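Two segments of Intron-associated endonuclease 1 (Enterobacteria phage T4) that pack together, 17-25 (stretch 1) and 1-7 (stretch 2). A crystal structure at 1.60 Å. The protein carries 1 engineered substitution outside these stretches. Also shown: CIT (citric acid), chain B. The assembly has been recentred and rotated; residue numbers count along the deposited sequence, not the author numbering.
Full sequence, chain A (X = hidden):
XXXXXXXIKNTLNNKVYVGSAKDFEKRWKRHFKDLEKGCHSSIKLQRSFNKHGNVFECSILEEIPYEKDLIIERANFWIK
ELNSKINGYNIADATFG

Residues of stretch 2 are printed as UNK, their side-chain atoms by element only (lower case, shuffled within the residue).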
# COMPACT_ATOMS: atom_id res chain seq x y z
N TYR A 17 -0.16 -1.88 4.58
CA TYR A 17 0.33 -2.17 3.24
C TYR A 17 1.03 -0.88 2.85
O TYR A 17 0.43 0.20 2.92
CB TYR A 17 -0.84 -2.42 2.28
CG TYR A 17 -0.43 -2.62 0.84
CD1 TYR A 17 -0.09 -3.88 0.36
CD2 TYR A 17 -0.38 -1.54 -0.05
CE1 TYR A 17 0.28 -4.07 -0.97
CE2 TYR A 17 -0.01 -1.72 -1.39
CZ TYR A 17 0.32 -3.00 -1.84
OH TYR A 17 0.67 -3.20 -3.15
N VAL A 18 2.30 -0.97 2.47
CA VAL A 18 3.06 0.21 2.06
C VAL A 18 3.17 0.23 0.54
O VAL A 18 3.48 -0.78 -0.07
CB VAL A 18 4.48 0.20 2.67
CG1 VAL A 18 5.31 1.34 2.08
CG2 VAL A 18 4.40 0.34 4.19
N GLY A 19 2.92 1.38 -0.06
CA GLY A 19 3.02 1.47 -1.51
C GLY A 19 3.48 2.84 -1.97
O GLY A 19 3.75 3.72 -1.16
N SER A 20 3.57 3.02 -3.28
CA SER A 20 3.99 4.30 -3.85
C SER A 20 2.99 4.69 -4.93
O SER A 20 2.38 3.83 -5.57
CB SER A 20 5.39 4.18 -4.45
OG SER A 20 5.44 3.20 -5.48
N ALA A 21 2.80 5.99 -5.14
CA ALA A 21 1.84 6.42 -6.14
C ALA A 21 2.20 7.71 -6.85
O ALA A 21 2.86 8.59 -6.29
CB ALA A 21 0.47 6.57 -5.50
N LYS A 22 1.76 7.81 -8.11
CA LYS A 22 1.96 9.00 -8.91
C LYS A 22 0.91 9.98 -8.38
O LYS A 22 1.14 11.19 -8.34
CB LYS A 22 1.71 8.69 -10.39
CG LYS A 22 1.77 9.92 -11.31
CD LYS A 22 3.12 10.63 -11.25
CE LYS A 22 3.13 11.87 -12.13
NZ LYS A 22 4.40 12.64 -12.01
N ASP A 23 -0.24 9.44 -7.97
CA ASP A 23 -1.31 10.22 -7.35
C ASP A 23 -1.97 9.35 -6.28
O ASP A 23 -2.55 8.31 -6.59
CB ASP A 23 -2.38 10.66 -8.34
CG ASP A 23 -3.47 11.47 -7.67
OD1 ASP A 23 -3.18 12.60 -7.21
OD2 ASP A 23 -4.62 10.98 -7.56
N PHE A 24 -1.87 9.79 -5.03
CA PHE A 24 -2.44 9.03 -3.92
C PHE A 24 -3.91 8.66 -4.04
O PHE A 24 -4.26 7.49 -4.00
CB PHE A 24 -2.23 9.80 -2.61
CG PHE A 24 -0.79 9.93 -2.20
CD1 PHE A 24 -0.03 8.79 -1.92
CD2 PHE A 24 -0.20 11.18 -2.06
CE1 PHE A 24 1.30 8.90 -1.52
CE2 PHE A 24 1.12 11.30 -1.65
CZ PHE A 24 1.88 10.16 -1.38
N GLU A 25 -4.77 9.67 -4.18
CA GLU A 25 -6.21 9.44 -4.26
C GLU A 25 -6.61 8.40 -5.30
O GLU A 25 -7.42 7.51 -5.02
CB GLU A 25 -6.93 10.76 -4.53
CG GLU A 25 -8.29 10.86 -3.87
CD GLU A 25 -8.21 10.85 -2.35
OE1 GLU A 25 -7.54 11.74 -1.78
OE2 GLU A 25 -8.80 9.95 -1.73
N UNK A 1 -1.83 16.38 -9.19
CA UNK A 1 -1.57 15.07 -8.53
C UNK A 1 -0.57 15.20 -7.39
O UNK A 1 0.27 16.10 -7.39
c UNK A 1 -1.94 13.71 -10.69
s UNK A 1 -1.20 12.45 -11.76
c UNK A 1 -2.48 12.27 -13.00
c UNK A 1 -1.01 14.06 -9.54
N UNK A 2 -0.67 14.30 -6.42
CA UNK A 2 0.25 14.29 -5.29
C UNK A 2 0.84 12.89 -5.22
O UNK A 2 0.11 11.90 -5.17
c UNK A 2 -2.51 14.48 -2.54
c UNK A 2 -1.70 13.83 -3.67
n UNK A 2 -2.38 15.45 -0.23
c UNK A 2 -0.48 14.66 -3.99
c UNK A 2 -1.64 14.75 -1.32
N UNK A 3 2.17 12.82 -5.23
CA UNK A 3 2.87 11.54 -5.24
C UNK A 3 3.70 11.26 -4.00
O UNK A 3 3.97 12.14 -3.20
o UNK A 3 4.73 12.51 -6.45
c UNK A 3 3.77 11.46 -6.47
N UNK A 4 4.13 10.00 -3.88
CA UNK A 4 4.95 9.63 -2.75
C UNK A 4 4.67 8.24 -2.23
O UNK A 4 4.16 7.38 -2.96
N UNK A 5 5.00 8.03 -0.97
CA UNK A 5 4.81 6.75 -0.31
C UNK A 5 3.60 6.84 0.61
O UNK A 5 3.39 7.86 1.27
c UNK A 5 5.91 4.96 1.07
c UNK A 5 7.36 5.69 -1.55
c UNK A 5 7.32 6.54 -0.29
c UNK A 5 6.05 6.38 0.54
N UNK A 6 2.81 5.78 0.64
CA UNK A 6 1.61 5.77 1.47
C UNK A 6 1.46 4.45 2.21
O UNK A 6 2.17 3.48 1.94
o UNK A 6 -0.19 1.76 -3.14
c UNK A 6 -0.45 3.69 -0.06
c UNK A 6 0.52 3.97 -2.64
c UNK A 6 -0.58 2.64 -0.96
c UNK A 6 0.17 4.89 -0.42
c UNK A 6 0.65 5.01 -1.72
c UNK A 6 0.38 5.99 0.59
c UNK A 6 -0.09 2.79 -2.25
N UNK A 7 0.51 4.41 3.14
CA UNK A 7 0.22 3.19 3.87
C UNK A 7 -1.30 3.00 3.85
O UNK A 7 -2.06 3.98 3.84
c UNK A 7 0.39 4.24 7.65
o UNK A 7 -0.01 5.09 8.45
c UNK A 7 -0.00 4.31 6.18
c UNK A 7 0.71 3.27 5.32
n UNK A 7 1.19 3.24 8.01
C1 CIT B . 1.77 -1.49 -7.51
O1 CIT B . 1.52 -0.23 -7.63
O2 CIT B . 1.22 -2.32 -8.32
C2 CIT B . 2.72 -1.90 -6.35
C3 CIT B . 2.97 -0.93 -5.16
O7 CIT B . 3.81 0.20 -5.63
C4 CIT B . 3.66 -1.59 -4.00
C5 CIT B . 4.91 -2.32 -4.28
O3 CIT B . 6.01 -1.83 -4.42
O4 CIT B . 4.85 -3.55 -4.41
C6 CIT B . 1.73 -0.16 -4.65
O5 CIT B . 0.74 -0.93 -4.38
O6 CIT B . 1.89 1.08 -4.61
O HOH W 1 5.84 13.29 -9.42

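Position 1 carries four side-chain atoms in an unbranched chain: two carbons, a sulfur and a terminal carbon. Its CB lies 3.5 Å from Asp-23 OD1, and its sulfur is 3.9 Å from Lys-22 CG. Sulfur inside a chain identifies Met-1.

Position 2 has four carbons in a row ending in nitrogen. Its backbone N donates to Asp-23 OD1 (3.1 Å, 158°), and its O accepts from Phe-24 N (2.9 Å, 150°). The aliphatic part of the chain is also used: its second carbon sits 3.4 Å from Phe-24 CD2. The chain and its terminal nitrogen define Lys-2.

Position 3 bears one carbon and one oxygen, a hydroxymethyl group. Its CB is 3.0 Å from Ala-21 O. This is Ser-3. A water lies 3.3 Å from Ser-3 OG, to which it donates, and 3.0 Å from Lys-22 NZ, from which it accepts, so it links the two side chains.

Position 4 has no side-chain atoms. Its N and O pair with Ala-21 O (3.1 Å) and Ala-21 N (2.9 Å), respectively. It is Gly-4, and two tests agree: an ideal CB would fall 2.9 Å from Phe-24 CZ, a clash, and phi/psi of 144/-156° would jam it against the preceding carbonyl oxygen.

Position 5 shows four carbons, forked at the first, with one arm two carbons long. The one-carbon arm meets Val-18 CG1 at 3.8 Å, and the end of the longer arm meets Ser-20 CB at 3.8 Å, all on the same face of the sheet. This is Ile-5.

Position 6 has one carbon leading to a six-carbon ring that bears an oxygen. Gly-19 CA stands 3.8 Å from the centroid of this ring, 25° off its normal, a CH-pi contact over the face. The residue is Tyr-6. An ideal CB on Gly-19 would come 2.2 Å from Tyr-6 OH, so the absence of a side chain there leaves room for the ring.

Position 7 has three carbons, the third carrying one oxygen and one nitrogen. Its CA approaches Tyr-17 O at 3.1 Å, while the end of the side chain leads away from stretch 1. This is Gln-7.

The contact is an antiparallel strand pair (152°) burying 829 Å². Reciprocal bonds join Gly-19 with Tyr-6 (N to O 3.0 Å, O to N 2.9 Å) and Ala-21 with Gly-4, while Val-18 faces Gln-7 and Ser-20 faces Ile-5 in non-hydrogen-bonded pairs. Beyond the strands, the backbone of Lys-2 bonds to the side chain of Asp-23 through its N and to the backbone of Phe-24 through its O. Citrate is held by Tyr-17 OH (2.6 Å to CIT O5) and Ser-20 N (2.9 Å to CIT O6).

Stretch 2 (1-7) MKSGIYQ
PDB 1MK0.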